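Local coordinates for protein NAD(+) phosphorylase MbcT (PDB 6FKG) that degrades NAD(+) by phosphorolysis, releasing nicotinamide and ADP-ribose 1''-phosphate, as the cell-killing toxin of a type II toxin-antitoxin pair neutralised by MbcA, at residues Phe54-Ala65 with Gly149-Glu159; Thr79-Ala87 with Asp174-Glu182. One frame throughout, in Å; residues are numbered along the deposited sequence.

Contact 1. Residues Phe54-Ala65 with Gly149-Glu159; sequences FPAIYLADSAQA and GGVGLVVTAYE
Two antiparallel strands of the RES-domain sheet, 56-60 and 150-156, pair here from Ala56 opposite Thr156 to Ala60 opposite Gly152; their axes approach to 4.6 Å at 159°. Ile57 with Val155 and Leu59 with Leu153 are the hydrogen-bonded pairs, each closed by two N-H...O bonds, and Ala157 N to Pro55 O prolongs the pattern. At the other end Asp61 does double duty. Its N reaches Val151 O on a bent path (135°), while its OD1 takes Val151 N at 3.0 Å from above the carboxylate plane. That bond depends on chi1 of 71°, which tucks CG between the Asp61 backbone N and carbonyl carbon and sets OD1 beside Val151 N.

The two sheet faces differ. On one, Tyr58 and Val154 run side by side: CG1 of Val154 sits over the Tyr58 ring, 4.0 Å from its centroid, and CG2 touches Tyr58 CE2 at 3.5 Å. Phe54 CE1 meets Thr156 CG2 at 3.5 Å. Tyr58 OH is hydrogen-bonded to Trp48 N and Asn49 OD1, and the ring also meets Phe114 of the MbcA chain. On the other face, Leu59 CD1 lies 3.6 Å from Val155 CG2, and these leucine and valine side chains pack on strand 89-103. Beyond the Asp61 end of the pairing, where helix 63-76 begins, water 2 joins Ala65 O to Gly149 N, and Ala65 CB rests 3.4 Å from Gly149 O. The arrangement is that of a buried antiparallel strand pair near the centre of a mixed alpha/beta RES domain, with one face in contact with the antitoxin.

Contact 2. Residues Thr79-Ala87 with Asp174-Glu182; sequences TTAEKMLEA and DLTPALYQE
With chi1 at 153°, Tyr180 swings CG roughly opposite its backbone N and lays its ring against Ala81, while Glu82, bent at chi2 (84°), folds its carboxylate to the edge of the same ring. Ala81 CB stands over one face, 3.6 Å from the Tyr180 ring centroid and off-centre over the ring, which meets the criteria for a CH-pi contact. Glu82 OE2 lies near the ring plane, 3.3 Å from Tyr180 CE1, and the carboxylate plane is turned 80° against the ring. The same oxygen accepts the one direct hydrogen bond between the segments, from Gln181 NE2 at 3.1 Å, through the lone pair facing away from OE1. Water 3 donates to both Glu82 OE1 and Tyr180 OH, and that hydroxyl is also hydrogen-bonded to Glu71 OE2 of helix 63-76.

Leu85, just past helix 81-84, supplies the apolar half. Its CD1 presses on Tyr180 CB at 3.4 Å, and its CD2 meets Leu175 CD2 at 3.9 Å. Pro177, in the first turn of helix 177-185, brings CG to 3.3 Å from Glu82 O and CD to 3.5 Å from Leu85 O, so the proline ring rests on two backbone carbonyls. The N-cap Thr176 OG1 accepts from Leu179 N at the start of this helix. Water 4 lies within hydrogen-bonding distance of both Leu175 O and Ala87 O, between the two backbones. Thus a buried apolar patch has a polar border: both Glu82 oxygens have hydrogen-bond donors, which would probably help stabilise its negative charge; the Gln181 amide donates to OE2, and the water shared with Tyr180 to OE1.

How the contacts relate
From the N terminus, the chain enters contact 1 at 54-65, runs on through helix 63-76 and reaches contact 2 at 79-87. It then passes through strand 89-103, three helices and strand 142-147 before 149-159 closes contact 1, and strand 167-174 leads to 174-182, which closes contact 2 near the C terminus. The two loops therefore cross rather than nest. Their centres lie about 20 Å apart, and their nearest atoms, about 7 Å apart, do not touch. Contact 1 unites strands 56-60 and 150-156 near the chain centre; contact 2 joins short helix 81-84 to C-terminal helix 177-185 at the periphery. Helix 63-76 bridges them, beginning in contact 1 and packing against contact 2.

Contact 1. Residues Phe54-Ala65 with Gly149-Glu159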
ATOM      1  N   PHE B  54     -22.276 -14.628  15.442  1.00 30.90           N
ATOM      2  CA  PHE B  54     -23.252 -15.048  16.438  1.00 29.85           C
ATOM      3  C   PHE B  54     -22.586 -15.890  17.498  1.00 30.28           C
ATOM      4  O   PHE B  54     -21.625 -16.595  17.206  1.00 32.90           O
ATOM      5  CB  PHE B  54     -24.420 -15.833  15.791  1.00 31.80           C
ATOM      6  CG  PHE B  54     -23.988 -17.003  14.896  1.00 29.54           C
ATOM      7  CD1 PHE B  54     -23.817 -18.276  15.419  1.00 36.76           C
ATOM      8  CD2 PHE B  54     -23.804 -16.820  13.530  1.00 30.24           C
ATOM      9  CE1 PHE B  54     -23.440 -19.355  14.589  1.00 36.18           C
ATOM     10  CE2 PHE B  54     -23.440 -17.871  12.699  1.00 32.59           C
ATOM     11  CZ  PHE B  54     -23.255 -19.143  13.222  1.00 32.22           C
ATOM     12  N   PRO B  55     -23.104 -15.824  18.736  1.00 32.58           N
ATOM     13  CA  PRO B  55     -22.664 -16.740  19.786  1.00 29.55           C
ATOM     14  C   PRO B  55     -23.075 -18.158  19.441  1.00 31.70           C
ATOM     15  O   PRO B  55     -24.091 -18.381  18.769  1.00 33.11           O
ATOM     16  CB  PRO B  55     -23.397 -16.246  21.046  1.00 39.72           C
ATOM     17  CG  PRO B  55     -23.982 -14.917  20.695  1.00 40.83           C
ATOM     18  CD  PRO B  55     -24.133 -14.878  19.205  1.00 39.19           C
ATOM     19  N   ALA B  56     -22.279 -19.117  19.887  1.00 29.34           N
ATOM     20  CA  ALA B  56     -22.624 -20.524  19.686  1.00 27.84           C
ATOM     21  C   ALA B  56     -22.145 -21.338  20.871  1.00 28.47           C
ATOM     22  O   ALA B  56     -21.102 -21.039  21.451  1.00 30.00           O
ATOM     23  CB  ALA B  56     -22.015 -21.059  18.379  1.00 27.21           C
ATOM     24  N   ILE B  57     -22.925 -22.361  21.221  1.00 25.57           N
ATOM     25  CA  ILE B  57     -22.647 -23.232  22.363  1.00 28.49           C
ATOM     26  C   ILE B  57     -22.483 -24.649  21.861  1.00 31.43           C
ATOM     27  O   ILE B  57     -23.343 -25.146  21.143  1.00 30.91           O
ATOM     28  CB  ILE B  57     -23.799 -23.245  23.388  1.00 32.89           C
ATOM     29  CG1 ILE B  57     -24.104 -21.849  23.929  1.00 41.78           C
ATOM     30  CG2 ILE B  57     -23.474 -24.172  24.544  1.00 42.16           C
ATOM     31  CD1 ILE B  57     -25.327 -21.868  24.839  1.00 41.20           C
ATOM     32  N   TYR B  58     -21.404 -25.318  22.260  1.00 26.20           N
ATOM     33  CA  TYR B  58     -21.182 -26.695  21.841  1.00 24.61           C
ATOM     34  C   TYR B  58     -21.491 -27.676  22.979  1.00 30.79           C
ATOM     35  O   TYR B  58     -20.916 -27.575  24.067  1.00 32.69           O
ATOM     36  CB  TYR B  58     -19.740 -26.849  21.349  1.00 26.81           C
ATOM     37  CG  TYR B  58     -19.525 -26.220  19.983  1.00 25.77           C
ATOM     38  CD1 TYR B  58     -19.337 -24.850  19.848  1.00 27.07           C
ATOM     39  CD2 TYR B  58     -19.556 -27.003  18.828  1.00 29.16           C
ATOM     40  CE1 TYR B  58     -19.162 -24.266  18.594  1.00 27.46           C
ATOM     41  CE2 TYR B  58     -19.385 -26.431  17.573  1.00 33.84           C
ATOM     42  CZ  TYR B  58     -19.200 -25.060  17.466  1.00 30.76           C
ATOM     43  OH  TYR B  58     -19.040 -24.489  16.227  1.00 29.68           O
ATOM     44  N   LEU B  59     -22.426 -28.596  22.727  1.00 29.97           N
ATOM     45  CA  LEU B  59     -22.825 -29.600  23.709  1.00 27.04           C
ATOM     46  C   LEU B  59     -22.704 -30.996  23.130  1.00 29.55           C
ATOM     47  O   LEU B  59     -22.755 -31.167  21.925  1.00 30.10           O
ATOM     48  CB  LEU B  59     -24.269 -29.371  24.177  1.00 30.68           C
ATOM     49  CG  LEU B  59     -24.524 -27.953  24.716  1.00 38.24           C
ATOM     50  CD1 LEU B  59     -25.505 -27.234  23.827  1.00 46.56           C
ATOM     51  CD2 LEU B  59     -25.055 -28.014  26.120  1.00 38.38           C
ATOM     52  N   ALA B  60     -22.577 -31.998  24.001  1.00 27.28           N
ATOM     53  CA  ALA B  60     -22.581 -33.394  23.562  1.00 29.64           C
ATOM     54  C   ALA B  60     -23.790 -34.107  24.160  1.00 30.93           C
ATOM     55  O   ALA B  60     -24.323 -33.642  25.166  1.00 34.91           O
ATOM     56  CB  ALA B  60     -21.294 -34.082  23.983  1.00 29.55           C
ATOM     57  N   ASP B  61     -24.198 -35.244  23.583  1.00 29.58           N
ATOM     58  CA  ASP B  61     -25.423 -35.921  24.034  1.00 33.00           C
ATOM     59  C   ASP B  61     -25.198 -36.914  25.178  1.00 37.10           C
ATOM     60  O   ASP B  61     -26.126 -37.607  25.604  1.00 35.06           O
ATOM     61  CB  ASP B  61     -26.120 -36.649  22.863  1.00 35.20           C
ATOM     62  CG  ASP B  61     -25.361 -37.883  22.383  1.00 42.76           C
ATOM     63  OD1 ASP B  61     -24.123 -37.956  22.542  1.00 37.16           O
ATOM     64  OD2 ASP B  61     -26.014 -38.798  21.836  1.00 42.12           O
ATOM     65  N   SER B  62     -23.975 -36.985  25.678  1.00 32.23           N
ATOM     66  CA  SER B  62     -23.683 -37.778  26.867  1.00 34.61           C
ATOM     67  C   SER B  62     -22.441 -37.240  27.547  1.00 36.99           C
ATOM     68  O   SER B  62     -21.622 -36.574  26.912  1.00 32.41           O
ATOM     69  CB  SER B  62     -23.469 -39.252  26.514  1.00 39.46           C
ATOM     70  OG  SER B  62     -22.222 -39.436  25.851  1.00 39.94           O
ATOM     71  N   ALA B  63     -22.281 -37.543  28.831  1.00 32.52           N
ATOM     72  CA  ALA B  63     -21.072 -37.142  29.535  1.00 37.18           C
ATOM     73  C   ALA B  63     -19.841 -37.777  28.881  1.00 33.67           C
ATOM     74  O   ALA B  63     -18.767 -37.160  28.808  1.00 32.36           O
ATOM     75  CB  ALA B  63     -21.159 -37.529  31.010  1.00 40.84           C
ATOM     76  N   GLN B  64     -20.007 -38.997  28.377  1.00 31.40           N
ATOM     77  CA  GLN B  64     -18.879 -39.700  27.755  1.00 30.28           C
ATOM     78  C   GLN B  64     -18.447 -39.016  26.463  1.00 33.83           C
ATOM     79  O   GLN B  64     -17.253 -38.859  26.197  1.00 34.14           O
ATOM     80  CB  GLN B  64     -19.222 -41.161  27.475  1.00 36.23           C
ATOM     81  CG  GLN B  64     -18.032 -41.922  26.945  1.00 52.56           C
ATOM     82  CD  GLN B  64     -18.430 -43.096  26.087  1.00 73.48           C
ATOM     83  OE1 GLN B  64     -18.755 -44.166  26.595  1.00 72.48           O
ATOM     84  NE2 GLN B  64     -18.409 -42.901  24.773  1.00 84.44           N
ATOM     85  N   ALA B  65     -19.419 -38.606  25.658  1.00 33.35           N
ATOM     86  CA  ALA B  65     -19.115 -37.904  24.415  1.00 33.30           C
ATOM     87  C   ALA B  65     -18.454 -36.565  24.708  1.00 31.52           C
ATOM     88  O   ALA B  65     -17.556 -36.132  23.978  1.00 30.79           O
ATOM     89  CB  ALA B  65     -20.375 -37.707  23.580  1.00 30.96           C
ATOM     90  N   GLY B 149     -17.322 -38.959  19.829  1.00 44.38           N
ATOM     91  CA  GLY B 149     -17.790 -39.838  20.886  1.00 44.95           C
ATOM     92  C   GLY B 149     -19.294 -40.048  20.958  1.00 44.91           C
ATOM     93  O   GLY B 149     -19.788 -40.651  21.910  1.00 41.70           O
ATOM     94  N   GLY B 150     -20.028 -39.551  19.966  1.00 41.47           N
ATOM     95  CA  GLY B 150     -21.481 -39.680  19.950  1.00 41.46           C
ATOM     96  C   GLY B 150     -22.136 -38.593  19.107  1.00 41.26           C
ATOM     97  O   GLY B 150     -21.789 -38.424  17.940  1.00 37.95           O
ATOM     98  N   VAL B 151     -23.061 -37.838  19.693  1.00 36.71           N
ATOM     99  CA  VAL B 151     -23.754 -36.770  18.956  1.00 33.55           C
ATOM    100  C   VAL B 151     -23.473 -35.403  19.572  1.00 33.92           C
ATOM    101  O   VAL B 151     -23.453 -35.257  20.792  1.00 34.04           O
ATOM    102  CB  VAL B 151     -25.274 -37.027  18.906  1.00 34.52           C
ATOM    103  CG1 VAL B 151     -25.998 -35.849  18.268  1.00 34.21           C
ATOM    104  CG2 VAL B 151     -25.547 -38.307  18.130  1.00 42.86           C
ATOM    105  N   GLY B 152     -23.212 -34.414  18.724  1.00 31.60           N
ATOM    106  CA  GLY B 152     -23.001 -33.048  19.174  1.00 31.12           C
ATOM    107  C   GLY B 152     -24.163 -32.145  18.824  1.00 34.27           C
ATOM    108  O   GLY B 152     -24.907 -32.393  17.869  1.00 33.24           O
ATOM    109  N   LEU B 153     -24.338 -31.105  19.629  1.00 33.80           N
ATOM    110  CA  LEU B 153     -25.339 -30.088  19.368  1.00 30.75           C
ATOM    111  C   LEU B 153     -24.663 -28.730  19.383  1.00 29.31           C
ATOM    112  O   LEU B 153     -23.978 -28.379  20.345  1.00 31.21           O
ATOM    113  CB  LEU B 153     -26.454 -30.133  20.412  1.00 34.10           C
ATOM    114  CG  LEU B 153     -27.441 -28.965  20.364  1.00 36.70           C
ATOM    115  CD1 LEU B 153     -28.161 -28.904  19.015  1.00 38.18           C
ATOM    116  CD2 LEU B 153     -28.427 -29.063  21.522  1.00 35.48           C
ATOM    117  N   VAL B 154     -24.853 -27.971  18.311  1.00 28.06           N
ATOM    118  CA  VAL B 154     -24.369 -26.603  18.253  1.00 28.47           C
ATOM    119  C   VAL B 154     -25.568 -25.683  18.344  1.00 30.61           C
ATOM    120  O   VAL B 154     -26.413 -25.713  17.460  1.00 30.70           O
ATOM    121  CB  VAL B 154     -23.600 -26.325  16.958  1.00 32.41           C
ATOM    122  CG1 VAL B 154     -22.891 -24.979  17.046  1.00 29.68           C
ATOM    123  CG2 VAL B 154     -22.595 -27.447  16.716  1.00 36.27           C
ATOM    124  N   VAL B 155     -25.654 -24.897  19.417  1.00 26.95           N
ATOM    125  CA  VAL B 155     -26.803 -24.021  19.626  1.00 25.76           C
ATOM    126  C   VAL B 155     -26.420 -22.591  19.253  1.00 28.43           C
ATOM    127  O   VAL B 155     -25.496 -22.028  19.818  1.00 30.42           O
ATOM    128  CB  VAL B 155     -27.300 -24.067  21.088  1.00 28.91           C
ATOM    129  CG1 VAL B 155     -28.547 -23.207  21.247  1.00 35.63           C
ATOM    130  CG2 VAL B 155     -27.594 -25.498  21.494  1.00 35.91           C
ATOM    131  N   THR B 156     -27.133 -22.007  18.301  1.00 29.62           N
ATOM    132  CA  THR B 156     -26.670 -20.761  17.692  1.00 35.71           C
ATOM    133  C   THR B 156     -27.563 -19.599  18.093  1.00 35.09           C
ATOM    134  O   THR B 156     -28.785 -19.674  17.950  1.00 38.21           O
ATOM    135  CB  THR B 156     -26.608 -20.881  16.145  1.00 39.01           C
ATOM    136  OG1 THR B 156     -27.862 -21.350  15.642  1.00 43.73           O
ATOM    137  CG2 THR B 156     -25.536 -21.885  15.722  1.00 37.92           C
ATOM    138  N   ALA B 157     -26.936 -18.537  18.616  1.00 33.15           N
ATOM    139  CA  ALA B 157     -27.644 -17.335  19.065  1.00 37.10           C
ATOM    140  C   ALA B 157     -28.800 -17.703  20.002  1.00 40.13           C
ATOM    141  O   ALA B 157     -29.938 -17.259  19.828  1.00 40.94           O
ATOM    142  CB  ALA B 157     -28.145 -16.543  17.877  1.00 36.79           C
ATOM    143  N   TYR B 158     -28.466 -18.538  20.982  1.00 37.86           N
ATOM    144  CA  TYR B 158     -29.374 -19.050  21.994  1.00 40.13           C
ATOM    145  C   TYR B 158     -30.294 -17.982  22.572  1.00 45.84           C
ATOM    146  O   TYR B 158     -31.517 -18.152  22.620  1.00 38.64           O
ATOM    147  CB  TYR B 158     -28.536 -19.698  23.107  1.00 49.97           C
ATOM    148  CG  TYR B 158     -29.205 -19.806  24.444  1.00 52.62           C
ATOM    149  CD1 TYR B 158     -28.649 -19.198  25.567  1.00 52.36           C
ATOM    150  CD2 TYR B 158     -30.389 -20.525  24.595  1.00 59.66           C
ATOM    151  CE1 TYR B 158     -29.267 -19.293  26.808  1.00 65.69           C
ATOM    152  CE2 TYR B 158     -31.010 -20.628  25.826  1.00 63.60           C
ATOM    153  CZ  TYR B 158     -30.449 -20.015  26.930  1.00 73.12           C
ATOM    154  OH  TYR B 158     -31.075 -20.126  28.156  1.00 79.12           O
ATOM    155  N   GLU B 159     -29.689 -16.878  22.993  1.00 47.71           N
ATOM    156  CA  GLU B 159     -30.388 -15.815  23.708  1.00 53.12           C
ATOM    157  C   GLU B 159     -31.556 -15.223  22.913  1.00 48.30           C
ATOM    158  O   GLU B 159     -32.634 -15.000  23.464  1.00 49.92           O
ATOM    159  CB  GLU B 159     -29.389 -14.713  24.093  1.00 61.16           C
ATOM    160  CG  GLU B 159     -28.249 -15.169  25.032  1.00 64.37           C
ATOM    161  CD  GLU B 159     -27.064 -15.848  24.315  1.00 69.53           C
ATOM    162  OE1 GLU B 159     -27.176 -16.212  23.124  1.00 56.81           O
ATOM    163  OE2 GLU B 159     -26.003 -16.011  24.958  1.00 78.55           O
TER
HETATM  164  O   HOH W   1     -25.786 -19.641  21.454  1.00 37.06           O
HETATM  165  O   HOH W   2     -17.572 -36.523  21.158  1.00 36.40           O

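Contact 2. Residues Thr79-Ala87 with Asp174-Glu182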
ATOM      1  N   THR B  79      -1.451 -31.518  24.787  1.00 35.23           N
ATOM      2  CA  THR B  79      -1.384 -32.186  26.071  1.00 42.51           C
ATOM      3  C   THR B  79      -2.482 -33.256  26.161  1.00 40.45           C
ATOM      4  O   THR B  79      -2.951 -33.743  25.132  1.00 33.18           O
ATOM      5  CB  THR B  79      -1.475 -31.171  27.233  1.00 36.40           C
ATOM      6  OG1 THR B  79      -1.275 -31.851  28.478  1.00 36.59           O
ATOM      7  CG2 THR B  79      -2.823 -30.401  27.233  1.00 30.71           C
ATOM      8  N   THR B  80      -2.855 -33.650  27.375  1.00 35.73           N
ATOM      9  CA  THR B  80      -3.864 -34.692  27.570  1.00 36.66           C
ATOM     10  C   THR B  80      -4.977 -34.168  28.451  1.00 38.24           C
ATOM     11  O   THR B  80      -4.779 -33.188  29.174  1.00 32.86           O
ATOM     12  CB  THR B  80      -3.287 -35.939  28.227  1.00 39.37           C
ATOM     13  OG1 THR B  80      -2.814 -35.602  29.537  1.00 35.72           O
ATOM     14  CG2 THR B  80      -2.144 -36.519  27.397  1.00 43.43           C
ATOM     15  N   ALA B  81      -6.140 -34.813  28.397  1.00 34.23           N
ATOM     16  CA  ALA B  81      -7.271 -34.409  29.235  1.00 37.53           C
ATOM     17  C   ALA B  81      -6.849 -34.408  30.708  1.00 34.23           C
ATOM     18  O   ALA B  81      -7.160 -33.468  31.437  1.00 35.71           O
ATOM     19  CB  ALA B  81      -8.478 -35.335  29.021  1.00 35.22           C
ATOM     20  N   GLU B  82      -6.133 -35.455  31.123  1.00 33.06           N
ATOM     21  CA  GLU B  82      -5.670 -35.590  32.502  1.00 36.18           C
ATOM     22  C   GLU B  82      -4.864 -34.398  32.991  1.00 36.86           C
ATOM     23  O   GLU B  82      -5.027 -33.959  34.125  1.00 40.59           O
ATOM     24  CB  GLU B  82      -4.813 -36.847  32.662  1.00 47.20           C
ATOM     25  CG  GLU B  82      -5.592 -38.137  32.706  1.00 53.21           C
ATOM     26  CD  GLU B  82      -5.914 -38.685  31.329  1.00 53.08           C
ATOM     27  OE1 GLU B  82      -5.603 -38.020  30.308  1.00 38.23           O
ATOM     28  OE2 GLU B  82      -6.460 -39.809  31.278  1.00 58.78           O
ATOM     29  N   LYS B  83      -3.983 -33.884  32.143  1.00 31.70           N
ATOM     30  CA  LYS B  83      -3.153 -32.734  32.510  1.00 36.10           C
ATOM     31  C   LYS B  83      -3.901 -31.408  32.365  1.00 34.34           C
ATOM     32  O   LYS B  83      -3.763 -30.511  33.196  1.00 35.94           O
ATOM     33  CB  LYS B  83      -1.885 -32.698  31.659  1.00 39.62           C
ATOM     34  CG  LYS B  83      -0.869 -33.795  31.975  1.00 40.09           C
ATOM     35  CD  LYS B  83      -0.244 -33.598  33.353  1.00 42.53           C
ATOM     36  CE  LYS B  83       0.852 -34.611  33.630  1.00 56.88           C
ATOM     37  NZ  LYS B  83       1.314 -34.543  35.048  1.00 68.01           N
ATOM     38  N   MET B  84      -4.685 -31.279  31.300  1.00 35.87           N
ATOM     39  CA  MET B  84      -5.427 -30.037  31.047  1.00 31.97           C
ATOM     40  C   MET B  84      -6.388 -29.731  32.182  1.00 36.97           C
ATOM     41  O   MET B  84      -6.558 -28.562  32.585  1.00 34.68           O
ATOM     42  CB  MET B  84      -6.195 -30.128  29.723  1.00 29.52           C
ATOM     43  CG  MET B  84      -6.952 -28.858  29.336  1.00 31.29           C
ATOM     44  SD  MET B  84      -7.681 -29.028  27.688  1.00 36.00           S
ATOM     45  CE  MET B  84      -9.287 -29.667  28.097  1.00 39.95           C
ATOM     46  N   LEU B  85      -7.007 -30.786  32.708  1.00 28.91           N
ATOM     47  CA  LEU B  85      -8.020 -30.636  33.752  1.00 29.83           C
ATOM     48  C   LEU B  85      -7.423 -30.370  35.135  1.00 30.88           C
ATOM     49  O   LEU B  85      -8.141 -30.329  36.130  1.00 34.69           O
ATOM     50  CB  LEU B  85      -8.905 -31.867  33.796  1.00 29.30           C
ATOM     51  CG  LEU B  85      -9.804 -32.017  32.565  1.00 29.70           C
ATOM     52  CD1 LEU B  85     -10.529 -33.347  32.619  1.00 29.84           C
ATOM     53  CD2 LEU B  85     -10.814 -30.841  32.474  1.00 29.28           C
ATOM     54  N   GLU B  86      -6.110 -30.197  35.191  1.00 30.94           N
ATOM     55  CA  GLU B  86      -5.485 -29.652  36.384  1.00 35.56           C
ATOM     56  C   GLU B  86      -5.805 -28.161  36.514  1.00 35.27           C
ATOM     57  O   GLU B  86      -5.807 -27.620  37.618  1.00 35.40           O
ATOM     58  CB  GLU B  86      -3.980 -29.871  36.351  1.00 34.76           C
ATOM     59  CG  GLU B  86      -3.620 -31.368  36.437  1.00 33.69           C
ATOM     60  CD  GLU B  86      -2.132 -31.582  36.494  1.00 45.68           C
ATOM     61  OE1 GLU B  86      -1.388 -30.573  36.500  1.00 43.85           O
ATOM     62  OE2 GLU B  86      -1.716 -32.754  36.535  1.00 45.05           O
ATOM     63  N   ALA B  87      -6.053 -27.503  35.384  1.00 33.88           N
ATOM     64  CA  ALA B  87      -6.643 -26.158  35.417  1.00 34.67           C
ATOM     65  C   ALA B  87      -8.127 -26.357  35.730  1.00 34.37           C
ATOM     66  O   ALA B  87      -8.663 -27.442  35.510  1.00 35.45           O
ATOM     67  CB  ALA B  87      -6.432 -25.418  34.089  1.00 32.97           C
ATOM     68  N   ASP B 174     -17.251 -29.910  39.420  1.00 34.17           N
ATOM     69  CA  ASP B 174     -15.849 -29.733  39.069  1.00 32.86           C
ATOM     70  C   ASP B 174     -15.379 -30.898  38.224  1.00 31.80           C
ATOM     71  O   ASP B 174     -15.560 -32.063  38.598  1.00 33.29           O
ATOM     72  CB  ASP B 174     -14.979 -29.599  40.309  1.00 40.26           C
ATOM     73  CG  ASP B 174     -15.267 -28.325  41.089  1.00 42.35           C
ATOM     74  OD1 ASP B 174     -15.816 -27.367  40.507  1.00 40.81           O
ATOM     75  OD2 ASP B 174     -14.916 -28.280  42.277  1.00 47.05           O
ATOM     76  N   LEU B 175     -14.785 -30.593  37.076  1.00 31.94           N
ATOM     77  CA  LEU B 175     -14.347 -31.653  36.169  1.00 31.50           C
ATOM     78  C   LEU B 175     -12.872 -31.934  36.414  1.00 34.06           C
ATOM     79  O   LEU B 175     -11.992 -31.382  35.758  1.00 35.42           O
ATOM     80  CB  LEU B 175     -14.606 -31.277  34.712  1.00 30.23           C
ATOM     81  CG  LEU B 175     -14.288 -32.355  33.661  1.00 31.49           C
ATOM     82  CD1 LEU B 175     -15.059 -33.667  33.899  1.00 29.54           C
ATOM     83  CD2 LEU B 175     -14.582 -31.785  32.284  1.00 31.68           C
ATOM     84  N   THR B 176     -12.631 -32.797  37.387  1.00 34.24           N
ATOM     85  CA  THR B 176     -11.287 -33.190  37.787  1.00 39.23           C
ATOM     86  C   THR B 176     -10.741 -34.252  36.840  1.00 37.35           C
ATOM     87  O   THR B 176     -11.502 -34.868  36.115  1.00 34.61           O
ATOM     88  CB  THR B 176     -11.305 -33.730  39.214  1.00 38.54           C
ATOM     89  OG1 THR B 176     -12.181 -34.865  39.263  1.00 35.19           O
ATOM     90  CG2 THR B 176     -11.812 -32.649  40.170  1.00 37.91           C
ATOM     91  N   PRO B 177      -9.420 -34.462  36.837  1.00 39.71           N
ATOM     92  CA  PRO B 177      -8.885 -35.596  36.071  1.00 36.74           C
ATOM     93  C   PRO B 177      -9.552 -36.920  36.459  1.00 34.30           C
ATOM     94  O   PRO B 177      -9.848 -37.724  35.572  1.00 36.95           O
ATOM     95  CB  PRO B 177      -7.401 -35.592  36.441  1.00 37.77           C
ATOM     96  CG  PRO B 177      -7.119 -34.119  36.687  1.00 41.75           C
ATOM     97  CD  PRO B 177      -8.354 -33.593  37.368  1.00 39.52           C
ATOM     98  N   ALA B 178      -9.795 -37.130  37.752  1.00 40.33           N
ATOM     99  CA  ALA B 178     -10.438 -38.355  38.218  1.00 41.53           C
ATOM    100  C   ALA B 178     -11.854 -38.505  37.650  1.00 37.81           C
ATOM    101  O   ALA B 178     -12.234 -39.588  37.211  1.00 39.95           O
ATOM    102  CB  ALA B 178     -10.468 -38.402  39.753  1.00 41.60           C
ATOM    103  N   LEU B 179     -12.636 -37.424  37.656  1.00 33.65           N
ATOM    104  CA  LEU B 179     -14.007 -37.496  37.149  1.00 35.97           C
ATOM    105  C   LEU B 179     -14.009 -37.772  35.660  1.00 36.71           C
ATOM    106  O   LEU B 179     -14.822 -38.558  35.176  1.00 33.14           O
ATOM    107  CB  LEU B 179     -14.776 -36.202  37.414  1.00 34.79           C
ATOM    108  CG  LEU B 179     -16.246 -36.252  36.979  1.00 33.76           C
ATOM    109  CD1 LEU B 179     -16.977 -37.427  37.627  1.00 40.33           C
ATOM    110  CD2 LEU B 179     -16.943 -34.925  37.306  1.00 35.89           C
ATOM    111  N   TYR B 180     -13.110 -37.096  34.941  1.00 32.85           N
ATOM    112  CA  TYR B 180     -12.962 -37.318  33.505  1.00 36.92           C
ATOM    113  C   TYR B 180     -12.763 -38.807  33.215  1.00 33.77           C
ATOM    114  O   TYR B 180     -13.405 -39.380  32.350  1.00 36.05           O
ATOM    115  CB  TYR B 180     -11.783 -36.508  32.950  1.00 30.31           C
ATOM    116  CG  TYR B 180     -11.179 -37.143  31.734  1.00 34.25           C
ATOM    117  CD1 TYR B 180     -10.049 -37.945  31.839  1.00 34.37           C
ATOM    118  CD2 TYR B 180     -11.752 -36.982  30.481  1.00 36.97           C
ATOM    119  CE1 TYR B 180      -9.514 -38.562  30.747  1.00 35.01           C
ATOM    120  CE2 TYR B 180     -11.208 -37.615  29.364  1.00 39.23           C
ATOM    121  CZ  TYR B 180     -10.086 -38.397  29.512  1.00 40.23           C
ATOM    122  OH  TYR B 180      -9.513 -39.044  28.434  1.00 43.41           O
ATOM    123  N   GLN B 181     -11.856 -39.435  33.946  1.00 31.57           N
ATOM    124  CA  GLN B 181     -11.558 -40.842  33.689  1.00 32.40           C
ATOM    125  C   GLN B 181     -12.749 -41.727  34.009  1.00 42.60           C
ATOM    126  O   GLN B 181     -13.015 -42.719  33.325  1.00 40.51           O
ATOM    127  CB  GLN B 181     -10.338 -41.273  34.492  1.00 38.68           C
ATOM    128  CG  GLN B 181      -9.116 -40.457  34.153  1.00 44.30           C
ATOM    129  CD  GLN B 181      -7.857 -40.977  34.817  1.00 60.54           C
ATOM    130  OE1 GLN B 181      -7.832 -41.219  36.024  1.00 65.34           O
ATOM    131  NE2 GLN B 181      -6.802 -41.150  34.028  1.00 65.13           N
ATOM    132  N   GLU B 182     -13.466 -41.350  35.059  1.00 38.75           N
ATOM    133  CA  GLU B 182     -14.660 -42.059  35.466  1.00 37.57           C
ATOM    134  C   GLU B 182     -15.738 -41.952  34.387  1.00 35.75           C
ATOM    135  O   GLU B 182     -16.298 -42.961  33.953  1.00 37.50           O
ATOM    136  CB  GLU B 182     -15.150 -41.496  36.791  1.00 44.64           C
ATOM    137  CG  GLU B 182     -16.342 -42.173  37.395  1.00 55.28           C
ATOM    138  CD  GLU B 182     -16.758 -41.473  38.664  1.00 62.25           C
ATOM    139  OE1 GLU B 182     -15.863 -41.133  39.467  1.00 65.98           O
ATOM    140  OE2 GLU B 182     -17.963 -41.217  38.837  1.00 70.80           O
TER
HETATM  141  O   HOH W   3      -6.793 -38.903  27.907  1.00 45.76           O
HETATM  142  O   HOH W   4     -10.820 -29.093  36.558  1.00 30.17           O